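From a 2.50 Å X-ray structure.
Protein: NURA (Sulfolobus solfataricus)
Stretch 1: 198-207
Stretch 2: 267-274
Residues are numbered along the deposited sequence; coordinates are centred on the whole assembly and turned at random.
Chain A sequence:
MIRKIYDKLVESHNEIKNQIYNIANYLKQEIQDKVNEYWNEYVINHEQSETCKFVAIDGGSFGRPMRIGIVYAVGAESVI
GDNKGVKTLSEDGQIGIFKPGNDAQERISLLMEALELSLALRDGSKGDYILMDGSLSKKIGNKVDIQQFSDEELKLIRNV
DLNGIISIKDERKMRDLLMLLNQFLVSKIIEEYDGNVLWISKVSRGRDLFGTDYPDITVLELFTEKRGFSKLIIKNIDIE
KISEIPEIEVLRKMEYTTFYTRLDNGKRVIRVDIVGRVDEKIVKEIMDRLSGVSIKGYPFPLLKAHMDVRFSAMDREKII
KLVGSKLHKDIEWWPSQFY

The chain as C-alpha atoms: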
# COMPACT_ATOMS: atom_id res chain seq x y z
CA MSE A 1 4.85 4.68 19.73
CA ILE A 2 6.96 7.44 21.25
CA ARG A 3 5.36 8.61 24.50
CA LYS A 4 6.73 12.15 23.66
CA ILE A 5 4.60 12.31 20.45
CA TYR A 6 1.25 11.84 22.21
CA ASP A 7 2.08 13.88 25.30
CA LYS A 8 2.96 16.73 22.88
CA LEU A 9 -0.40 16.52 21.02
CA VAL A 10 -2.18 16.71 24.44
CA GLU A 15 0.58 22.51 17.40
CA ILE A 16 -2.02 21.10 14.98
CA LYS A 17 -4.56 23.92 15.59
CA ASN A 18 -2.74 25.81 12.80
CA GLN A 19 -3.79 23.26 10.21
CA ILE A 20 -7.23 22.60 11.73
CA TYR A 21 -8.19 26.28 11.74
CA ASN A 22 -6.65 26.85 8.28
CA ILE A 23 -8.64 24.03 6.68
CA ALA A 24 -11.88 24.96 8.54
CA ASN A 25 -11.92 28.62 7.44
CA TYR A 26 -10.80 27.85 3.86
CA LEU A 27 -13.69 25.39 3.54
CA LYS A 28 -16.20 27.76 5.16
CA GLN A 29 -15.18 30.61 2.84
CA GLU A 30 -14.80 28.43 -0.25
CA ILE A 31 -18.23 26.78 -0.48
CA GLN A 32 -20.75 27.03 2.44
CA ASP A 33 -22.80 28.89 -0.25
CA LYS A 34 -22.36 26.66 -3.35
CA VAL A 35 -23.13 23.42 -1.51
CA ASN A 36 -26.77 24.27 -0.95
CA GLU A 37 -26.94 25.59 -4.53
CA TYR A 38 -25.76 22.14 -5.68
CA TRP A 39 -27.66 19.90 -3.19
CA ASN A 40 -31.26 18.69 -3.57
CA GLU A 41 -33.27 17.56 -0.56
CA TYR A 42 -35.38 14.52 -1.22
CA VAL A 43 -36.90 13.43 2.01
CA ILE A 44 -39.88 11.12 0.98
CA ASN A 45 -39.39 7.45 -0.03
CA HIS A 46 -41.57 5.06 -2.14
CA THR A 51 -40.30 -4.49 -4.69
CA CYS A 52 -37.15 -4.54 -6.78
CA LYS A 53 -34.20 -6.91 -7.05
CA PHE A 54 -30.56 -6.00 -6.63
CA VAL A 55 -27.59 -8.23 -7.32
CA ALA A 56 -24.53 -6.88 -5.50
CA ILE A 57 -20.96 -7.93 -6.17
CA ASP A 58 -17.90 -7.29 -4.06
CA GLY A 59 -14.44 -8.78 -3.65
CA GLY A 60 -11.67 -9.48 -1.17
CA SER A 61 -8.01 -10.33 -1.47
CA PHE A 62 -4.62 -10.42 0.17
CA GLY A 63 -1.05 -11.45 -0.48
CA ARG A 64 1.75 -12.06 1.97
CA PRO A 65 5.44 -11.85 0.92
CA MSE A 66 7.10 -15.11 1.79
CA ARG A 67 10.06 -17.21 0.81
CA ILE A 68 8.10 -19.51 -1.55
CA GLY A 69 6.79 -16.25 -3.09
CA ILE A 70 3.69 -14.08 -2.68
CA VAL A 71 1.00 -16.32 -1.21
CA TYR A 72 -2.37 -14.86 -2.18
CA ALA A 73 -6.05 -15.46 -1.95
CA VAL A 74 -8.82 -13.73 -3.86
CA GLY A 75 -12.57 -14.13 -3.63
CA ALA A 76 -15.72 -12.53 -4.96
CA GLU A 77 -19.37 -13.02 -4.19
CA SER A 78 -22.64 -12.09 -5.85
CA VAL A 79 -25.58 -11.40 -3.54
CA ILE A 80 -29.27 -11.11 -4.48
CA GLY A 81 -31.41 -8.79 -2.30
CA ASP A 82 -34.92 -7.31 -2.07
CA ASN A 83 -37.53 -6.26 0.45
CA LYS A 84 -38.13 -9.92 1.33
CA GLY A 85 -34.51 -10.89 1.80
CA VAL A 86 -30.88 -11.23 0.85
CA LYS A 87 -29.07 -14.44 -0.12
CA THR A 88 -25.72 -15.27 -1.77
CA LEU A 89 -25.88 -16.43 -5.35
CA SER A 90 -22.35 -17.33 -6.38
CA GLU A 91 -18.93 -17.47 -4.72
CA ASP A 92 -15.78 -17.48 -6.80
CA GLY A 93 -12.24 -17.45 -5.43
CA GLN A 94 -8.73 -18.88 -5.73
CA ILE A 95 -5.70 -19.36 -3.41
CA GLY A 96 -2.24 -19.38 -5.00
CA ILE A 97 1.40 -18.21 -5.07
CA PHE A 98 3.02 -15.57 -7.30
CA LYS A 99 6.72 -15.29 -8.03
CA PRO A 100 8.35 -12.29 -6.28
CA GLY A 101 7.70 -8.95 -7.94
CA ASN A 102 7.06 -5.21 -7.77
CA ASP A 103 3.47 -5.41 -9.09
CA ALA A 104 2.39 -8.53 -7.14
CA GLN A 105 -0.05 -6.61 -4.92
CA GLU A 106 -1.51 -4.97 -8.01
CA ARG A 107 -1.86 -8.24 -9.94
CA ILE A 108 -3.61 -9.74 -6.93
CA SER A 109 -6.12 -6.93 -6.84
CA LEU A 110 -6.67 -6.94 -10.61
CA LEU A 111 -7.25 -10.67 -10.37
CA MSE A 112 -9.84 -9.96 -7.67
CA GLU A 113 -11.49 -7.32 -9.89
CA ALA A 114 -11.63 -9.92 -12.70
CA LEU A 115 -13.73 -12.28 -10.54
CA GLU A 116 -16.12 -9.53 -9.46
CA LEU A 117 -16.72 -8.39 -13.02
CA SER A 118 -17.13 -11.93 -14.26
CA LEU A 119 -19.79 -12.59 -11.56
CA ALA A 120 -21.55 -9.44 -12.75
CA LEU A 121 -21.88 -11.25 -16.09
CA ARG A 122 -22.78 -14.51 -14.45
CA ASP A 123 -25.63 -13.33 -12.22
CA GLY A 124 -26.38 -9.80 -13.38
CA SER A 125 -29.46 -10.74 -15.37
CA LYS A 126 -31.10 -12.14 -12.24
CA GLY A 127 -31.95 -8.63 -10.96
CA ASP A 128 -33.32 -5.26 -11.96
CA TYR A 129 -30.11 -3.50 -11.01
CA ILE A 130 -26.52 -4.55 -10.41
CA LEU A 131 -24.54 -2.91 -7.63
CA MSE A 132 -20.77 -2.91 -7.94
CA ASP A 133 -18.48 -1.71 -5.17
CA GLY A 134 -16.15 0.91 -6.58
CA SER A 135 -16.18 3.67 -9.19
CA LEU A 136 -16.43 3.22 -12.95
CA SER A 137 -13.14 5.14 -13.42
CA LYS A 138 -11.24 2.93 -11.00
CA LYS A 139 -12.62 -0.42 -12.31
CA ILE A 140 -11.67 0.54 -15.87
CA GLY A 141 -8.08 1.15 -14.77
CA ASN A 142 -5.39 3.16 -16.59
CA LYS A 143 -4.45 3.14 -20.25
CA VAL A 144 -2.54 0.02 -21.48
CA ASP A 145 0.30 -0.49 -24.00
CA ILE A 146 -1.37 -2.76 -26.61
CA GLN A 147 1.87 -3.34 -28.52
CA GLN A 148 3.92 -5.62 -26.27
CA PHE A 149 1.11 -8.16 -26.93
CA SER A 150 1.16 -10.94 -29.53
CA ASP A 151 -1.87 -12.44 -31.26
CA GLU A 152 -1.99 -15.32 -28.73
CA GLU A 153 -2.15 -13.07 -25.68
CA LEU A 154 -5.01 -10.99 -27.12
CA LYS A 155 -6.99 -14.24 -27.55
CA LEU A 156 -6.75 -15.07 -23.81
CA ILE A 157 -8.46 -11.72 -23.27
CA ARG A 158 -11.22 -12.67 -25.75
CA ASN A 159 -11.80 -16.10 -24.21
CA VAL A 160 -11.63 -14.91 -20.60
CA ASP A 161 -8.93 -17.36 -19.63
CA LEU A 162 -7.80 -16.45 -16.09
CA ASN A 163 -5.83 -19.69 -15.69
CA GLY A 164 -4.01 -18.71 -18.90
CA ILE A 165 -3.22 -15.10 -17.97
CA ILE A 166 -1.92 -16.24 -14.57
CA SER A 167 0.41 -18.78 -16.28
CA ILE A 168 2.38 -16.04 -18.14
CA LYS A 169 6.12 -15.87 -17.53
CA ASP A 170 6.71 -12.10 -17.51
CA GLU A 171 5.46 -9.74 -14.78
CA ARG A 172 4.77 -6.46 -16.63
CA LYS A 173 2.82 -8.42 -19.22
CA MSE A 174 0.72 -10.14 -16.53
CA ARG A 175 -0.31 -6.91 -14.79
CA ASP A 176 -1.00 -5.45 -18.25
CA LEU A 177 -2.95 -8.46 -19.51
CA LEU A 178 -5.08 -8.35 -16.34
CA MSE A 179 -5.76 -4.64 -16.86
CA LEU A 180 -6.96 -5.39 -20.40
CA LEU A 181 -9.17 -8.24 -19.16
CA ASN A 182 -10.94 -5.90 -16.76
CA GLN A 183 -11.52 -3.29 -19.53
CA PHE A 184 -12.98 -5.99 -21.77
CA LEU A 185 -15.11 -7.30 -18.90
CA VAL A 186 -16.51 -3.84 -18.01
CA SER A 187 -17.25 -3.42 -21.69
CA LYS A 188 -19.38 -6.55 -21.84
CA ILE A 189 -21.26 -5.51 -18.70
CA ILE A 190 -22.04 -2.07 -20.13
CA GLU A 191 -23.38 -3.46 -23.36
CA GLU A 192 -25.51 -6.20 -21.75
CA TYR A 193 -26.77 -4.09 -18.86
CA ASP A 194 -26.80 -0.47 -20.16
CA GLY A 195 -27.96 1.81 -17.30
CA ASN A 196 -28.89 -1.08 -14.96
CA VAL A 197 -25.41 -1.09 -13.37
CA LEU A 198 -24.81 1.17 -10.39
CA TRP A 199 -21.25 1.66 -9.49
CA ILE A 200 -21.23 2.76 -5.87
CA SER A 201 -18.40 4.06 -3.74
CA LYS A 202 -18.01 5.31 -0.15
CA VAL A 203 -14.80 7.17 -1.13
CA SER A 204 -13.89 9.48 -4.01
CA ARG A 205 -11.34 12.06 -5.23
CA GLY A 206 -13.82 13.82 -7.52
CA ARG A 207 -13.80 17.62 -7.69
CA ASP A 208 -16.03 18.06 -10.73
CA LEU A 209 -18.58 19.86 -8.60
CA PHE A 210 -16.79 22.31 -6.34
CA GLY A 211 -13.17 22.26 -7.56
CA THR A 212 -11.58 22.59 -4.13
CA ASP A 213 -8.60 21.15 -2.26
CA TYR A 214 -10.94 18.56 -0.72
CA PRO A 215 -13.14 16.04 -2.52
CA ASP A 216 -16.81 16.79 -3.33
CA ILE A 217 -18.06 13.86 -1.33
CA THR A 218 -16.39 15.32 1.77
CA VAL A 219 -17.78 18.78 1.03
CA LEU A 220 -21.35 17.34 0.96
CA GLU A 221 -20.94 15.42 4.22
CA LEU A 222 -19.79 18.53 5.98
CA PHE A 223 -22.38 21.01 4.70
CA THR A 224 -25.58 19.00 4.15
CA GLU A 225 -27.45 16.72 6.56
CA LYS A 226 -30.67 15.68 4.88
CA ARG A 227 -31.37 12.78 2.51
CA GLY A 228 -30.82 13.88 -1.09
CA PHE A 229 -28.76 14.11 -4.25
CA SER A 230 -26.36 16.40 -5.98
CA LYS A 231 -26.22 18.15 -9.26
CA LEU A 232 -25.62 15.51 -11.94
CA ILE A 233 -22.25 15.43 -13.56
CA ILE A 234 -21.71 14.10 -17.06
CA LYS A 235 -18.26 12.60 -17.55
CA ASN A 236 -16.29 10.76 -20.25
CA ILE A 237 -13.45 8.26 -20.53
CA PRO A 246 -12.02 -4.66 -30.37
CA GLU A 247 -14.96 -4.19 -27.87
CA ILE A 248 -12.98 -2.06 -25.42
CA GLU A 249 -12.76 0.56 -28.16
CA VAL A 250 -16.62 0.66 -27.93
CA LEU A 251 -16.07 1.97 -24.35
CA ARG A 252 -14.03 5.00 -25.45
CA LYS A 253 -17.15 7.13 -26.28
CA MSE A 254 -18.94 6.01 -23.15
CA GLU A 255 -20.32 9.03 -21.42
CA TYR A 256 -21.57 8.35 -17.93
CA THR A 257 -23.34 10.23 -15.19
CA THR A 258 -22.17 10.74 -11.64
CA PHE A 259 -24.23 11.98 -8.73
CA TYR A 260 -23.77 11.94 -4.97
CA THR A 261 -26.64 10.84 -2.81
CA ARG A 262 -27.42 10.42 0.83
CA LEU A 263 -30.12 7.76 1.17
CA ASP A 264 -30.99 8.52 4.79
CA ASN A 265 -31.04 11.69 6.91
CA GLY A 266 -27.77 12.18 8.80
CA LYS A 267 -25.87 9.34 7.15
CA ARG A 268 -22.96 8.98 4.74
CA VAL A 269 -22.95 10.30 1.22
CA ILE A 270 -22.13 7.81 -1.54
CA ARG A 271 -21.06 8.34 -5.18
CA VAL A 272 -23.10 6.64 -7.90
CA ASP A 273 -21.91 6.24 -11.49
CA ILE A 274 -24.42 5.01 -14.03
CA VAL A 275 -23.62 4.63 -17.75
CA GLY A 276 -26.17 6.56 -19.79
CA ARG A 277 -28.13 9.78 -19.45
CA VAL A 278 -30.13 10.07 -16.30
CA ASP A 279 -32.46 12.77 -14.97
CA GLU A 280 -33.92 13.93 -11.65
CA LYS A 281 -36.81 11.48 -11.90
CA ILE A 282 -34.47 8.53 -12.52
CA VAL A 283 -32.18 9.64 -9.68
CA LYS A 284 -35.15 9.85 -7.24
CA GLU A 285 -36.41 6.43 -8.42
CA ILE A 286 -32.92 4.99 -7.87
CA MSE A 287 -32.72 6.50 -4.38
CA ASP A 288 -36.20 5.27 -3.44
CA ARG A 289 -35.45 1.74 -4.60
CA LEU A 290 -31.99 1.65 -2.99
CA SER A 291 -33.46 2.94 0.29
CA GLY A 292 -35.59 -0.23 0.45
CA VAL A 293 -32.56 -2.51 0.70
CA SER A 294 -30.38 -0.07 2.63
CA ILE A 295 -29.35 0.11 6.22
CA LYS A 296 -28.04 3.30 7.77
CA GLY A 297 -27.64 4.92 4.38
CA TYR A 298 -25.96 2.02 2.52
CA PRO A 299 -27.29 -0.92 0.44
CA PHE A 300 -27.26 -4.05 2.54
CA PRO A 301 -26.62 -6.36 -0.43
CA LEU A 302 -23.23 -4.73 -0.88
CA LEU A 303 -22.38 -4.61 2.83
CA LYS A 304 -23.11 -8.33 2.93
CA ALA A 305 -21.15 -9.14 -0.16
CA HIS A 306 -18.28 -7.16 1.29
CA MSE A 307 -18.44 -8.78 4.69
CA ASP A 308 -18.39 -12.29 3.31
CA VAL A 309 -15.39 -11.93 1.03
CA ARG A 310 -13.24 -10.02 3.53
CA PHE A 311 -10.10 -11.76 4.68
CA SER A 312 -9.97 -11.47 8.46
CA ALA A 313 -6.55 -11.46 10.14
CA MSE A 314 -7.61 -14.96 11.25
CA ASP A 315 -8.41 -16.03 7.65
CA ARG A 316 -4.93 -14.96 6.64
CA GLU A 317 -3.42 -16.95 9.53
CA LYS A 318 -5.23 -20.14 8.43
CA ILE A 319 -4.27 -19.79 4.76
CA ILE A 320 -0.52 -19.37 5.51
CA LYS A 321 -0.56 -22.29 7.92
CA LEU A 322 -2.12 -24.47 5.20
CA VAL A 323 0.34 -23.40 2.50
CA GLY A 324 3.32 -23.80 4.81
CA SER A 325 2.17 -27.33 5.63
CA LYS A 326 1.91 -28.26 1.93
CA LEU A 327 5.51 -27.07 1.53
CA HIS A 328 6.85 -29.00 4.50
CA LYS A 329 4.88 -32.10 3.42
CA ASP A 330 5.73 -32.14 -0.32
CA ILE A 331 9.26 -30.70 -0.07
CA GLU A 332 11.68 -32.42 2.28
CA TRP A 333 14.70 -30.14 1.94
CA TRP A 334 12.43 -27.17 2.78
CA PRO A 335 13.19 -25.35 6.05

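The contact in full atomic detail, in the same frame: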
# COMPACT_ATOMS: atom_id res chain seq x y z
N LEU A 198 -25.06 0.06 -11.27
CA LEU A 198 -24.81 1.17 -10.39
C LEU A 198 -23.49 0.89 -9.77
O LEU A 198 -23.33 -0.11 -9.09
CB LEU A 198 -25.87 1.26 -9.31
CG LEU A 198 -27.30 1.48 -9.82
CD1 LEU A 198 -28.22 1.69 -8.67
CD2 LEU A 198 -27.37 2.67 -10.80
N TRP A 199 -22.56 1.80 -9.99
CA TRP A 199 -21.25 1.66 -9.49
C TRP A 199 -21.12 2.57 -8.27
O TRP A 199 -20.95 3.78 -8.40
CB TRP A 199 -20.27 2.07 -10.58
CG TRP A 199 -20.45 1.33 -11.88
CD1 TRP A 199 -21.34 1.61 -12.89
CD2 TRP A 199 -19.68 0.22 -12.33
NE1 TRP A 199 -21.18 0.72 -13.93
CE2 TRP A 199 -20.17 -0.14 -13.61
CE3 TRP A 199 -18.62 -0.50 -11.77
CZ2 TRP A 199 -19.62 -1.19 -14.35
CZ3 TRP A 199 -18.08 -1.53 -12.49
CH2 TRP A 199 -18.59 -1.87 -13.78
N ILE A 200 -21.12 1.99 -7.09
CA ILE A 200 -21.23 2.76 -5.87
C ILE A 200 -19.95 2.77 -5.06
O ILE A 200 -19.37 1.70 -4.84
CB ILE A 200 -22.34 2.18 -5.03
CG1 ILE A 200 -23.66 2.39 -5.78
CG2 ILE A 200 -22.36 2.80 -3.68
CD1 ILE A 200 -24.82 1.80 -5.11
N SER A 201 -19.54 3.95 -4.60
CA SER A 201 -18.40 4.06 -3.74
C SER A 201 -18.62 4.98 -2.53
O SER A 201 -19.26 6.00 -2.64
CB SER A 201 -17.09 4.48 -4.51
OG SER A 201 -17.25 5.57 -5.42
N LYS A 202 -18.04 4.57 -1.40
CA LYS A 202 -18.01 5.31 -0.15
C LYS A 202 -16.96 6.42 -0.18
O LYS A 202 -17.07 7.40 0.53
CB LYS A 202 -17.71 4.35 1.00
CG LYS A 202 -18.76 3.25 1.23
CD LYS A 202 -18.31 2.15 2.27
CE LYS A 202 -19.53 1.72 3.20
NZ LYS A 202 -19.19 0.60 4.18
N VAL A 203 -15.96 6.26 -1.04
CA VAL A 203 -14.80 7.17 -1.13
C VAL A 203 -14.68 7.73 -2.54
O VAL A 203 -15.07 7.08 -3.50
CB VAL A 203 -13.52 6.39 -0.76
CG1 VAL A 203 -12.26 7.19 -1.06
CG2 VAL A 203 -13.57 6.00 0.71
N SER A 204 -14.14 8.93 -2.69
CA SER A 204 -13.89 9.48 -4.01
C SER A 204 -13.01 10.72 -3.97
O SER A 204 -13.03 11.45 -2.99
CB SER A 204 -15.19 9.81 -4.70
OG SER A 204 -14.94 10.41 -5.96
N ARG A 205 -12.27 10.93 -5.06
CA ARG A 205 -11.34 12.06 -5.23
C ARG A 205 -11.91 13.06 -6.24
O ARG A 205 -11.19 13.96 -6.72
CB ARG A 205 -9.96 11.56 -5.71
CG ARG A 205 -9.18 10.73 -4.70
CD ARG A 205 -7.67 10.58 -5.10
NE ARG A 205 -6.89 10.05 -3.98
CZ ARG A 205 -6.83 8.76 -3.65
NH1 ARG A 205 -7.48 7.83 -4.37
NH2 ARG A 205 -6.12 8.38 -2.60
N GLY A 206 -13.19 12.91 -6.57
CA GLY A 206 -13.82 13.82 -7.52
C GLY A 206 -13.89 15.25 -7.02
O GLY A 206 -14.05 15.49 -5.83
N ARG A 207 -13.74 16.18 -7.95
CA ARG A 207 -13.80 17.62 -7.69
C ARG A 207 -14.60 18.33 -8.78
O ARG A 207 -14.64 19.57 -8.83
CB ARG A 207 -12.38 18.21 -7.58
CG ARG A 207 -11.71 17.87 -6.25
CD ARG A 207 -10.23 18.07 -6.24
NE ARG A 207 -9.65 17.83 -4.91
CZ ARG A 207 -9.34 16.64 -4.42
NH1 ARG A 207 -9.56 15.54 -5.12
NH2 ARG A 207 -8.81 16.55 -3.20
N LYS A 267 -26.81 10.43 7.45
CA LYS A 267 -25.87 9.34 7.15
C LYS A 267 -24.87 9.72 6.06
O LYS A 267 -24.78 10.88 5.66
CB LYS A 267 -26.65 8.10 6.77
CG LYS A 267 -27.60 7.68 7.86
CD LYS A 267 -26.81 7.36 9.13
CE LYS A 267 -27.68 6.72 10.19
NZ LYS A 267 -28.74 7.62 10.64
N ARG A 268 -24.08 8.76 5.63
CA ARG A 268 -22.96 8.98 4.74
C ARG A 268 -23.48 9.38 3.39
O ARG A 268 -24.62 9.09 3.08
CB ARG A 268 -22.16 7.70 4.61
CG ARG A 268 -23.00 6.55 4.01
CD ARG A 268 -22.15 5.41 3.59
NE ARG A 268 -21.61 4.74 4.76
CZ ARG A 268 -20.31 4.61 5.05
NH1 ARG A 268 -19.37 5.12 4.26
NH2 ARG A 268 -19.96 3.96 6.16
N VAL A 269 -22.66 10.05 2.61
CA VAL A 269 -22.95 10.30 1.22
C VAL A 269 -22.16 9.27 0.43
O VAL A 269 -20.97 9.00 0.74
CB VAL A 269 -22.50 11.71 0.81
CG1 VAL A 269 -22.68 11.93 -0.68
CG2 VAL A 269 -23.24 12.82 1.65
N ILE A 270 -22.80 8.71 -0.60
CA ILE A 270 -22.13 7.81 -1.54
C ILE A 270 -22.12 8.40 -2.95
O ILE A 270 -22.98 9.23 -3.29
CB ILE A 270 -22.83 6.46 -1.58
CG1 ILE A 270 -24.25 6.58 -2.10
CG2 ILE A 270 -22.86 5.84 -0.20
CD1 ILE A 270 -25.05 5.25 -2.15
N ARG A 271 -21.14 7.99 -3.76
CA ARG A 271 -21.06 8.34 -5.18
C ARG A 271 -21.71 7.24 -6.00
O ARG A 271 -21.46 6.05 -5.78
CB ARG A 271 -19.61 8.44 -5.60
CG ARG A 271 -19.42 8.96 -7.03
CD ARG A 271 -17.96 8.82 -7.50
NE ARG A 271 -17.84 9.17 -8.92
CZ ARG A 271 -16.98 10.05 -9.43
NH1 ARG A 271 -16.10 10.73 -8.67
NH2 ARG A 271 -17.01 10.28 -10.74
N VAL A 272 -22.53 7.62 -6.97
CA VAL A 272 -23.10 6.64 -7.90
C VAL A 272 -22.71 7.01 -9.31
O VAL A 272 -22.94 8.15 -9.71
CB VAL A 272 -24.62 6.61 -7.83
CG1 VAL A 272 -25.12 5.60 -8.79
CG2 VAL A 272 -25.13 6.30 -6.42
N ASP A 273 -22.13 6.08 -10.05
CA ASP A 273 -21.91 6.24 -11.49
C ASP A 273 -22.85 5.30 -12.21
O ASP A 273 -22.95 4.14 -11.88
CB ASP A 273 -20.50 5.86 -11.89
CG ASP A 273 -19.44 6.68 -11.18
OD1 ASP A 273 -19.79 7.81 -10.85
OD2 ASP A 273 -18.28 6.15 -10.95
N ILE A 274 -23.51 5.81 -13.24
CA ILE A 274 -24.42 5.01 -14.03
C ILE A 274 -24.17 5.36 -15.49
O ILE A 274 -24.20 6.51 -15.84
CB ILE A 274 -25.91 5.26 -13.56
CG1 ILE A 274 -26.92 4.66 -14.53
CG2 ILE A 274 -26.22 6.70 -13.43
CD1 ILE A 274 -28.34 4.79 -13.98
O HOH W 1 -18.94 5.46 -7.95

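Two neighbouring antiparallel strands, 198-201 and 270-274, meet here, and Arg 271, with the largest covered area, sits at the centre. Its backbone pairs with Ser 201 in a hydrogen-bonded ring: Ser 201 N donates to Arg 271 O (3.1 Å) and Arg 271 N to Ser 201 O (3.0 Å). Its side chain, nearly fully extended (chi1 to chi3 all t), reaches sideways across to the loop that follows the strand, where Arg 271 NH1 donates to Ser 204 OG (3.0 Å). Ser 204 OG also accepts from Gly 206 N (3.1 Å). Ser 204 OG and Gly 206 CA both lie at the guanidinium edge, near its plane; Gly 206 CA is 4.0 Å from Arg 271 NH1, and a CB there would clash with it. Arg 271 NE forms a salt bridge with Asp 273 OD1 (3.1 Å), two residues along on the same face.

Trp 199 pairs with Asp 273 in the second ring, Trp 199 N to Asp 273 O at 3.0 Å and Asp 273 N to Trp 199 O at 3.1 Å. Its side chain shares the face of Ser 201, Arg 271 and Asp 273, with Trp 199 CB 4.0 Å from Asp 273 CB. Water 1 is hydrogen-bonded to Trp 199 O (2.7 Å) and Ser 201 OG (3.0 Å). On the opposite face, Ile 200 CG1 packs against Val 272 CG2 (4.2 Å).

Beyond the strand, Lys 202 CE lies over the Arg 268 guanidinium, 3.5 Å from Arg 268 CZ, although Lys 202 NZ and Arg 268 NH2, like charges, are 4.0 Å apart.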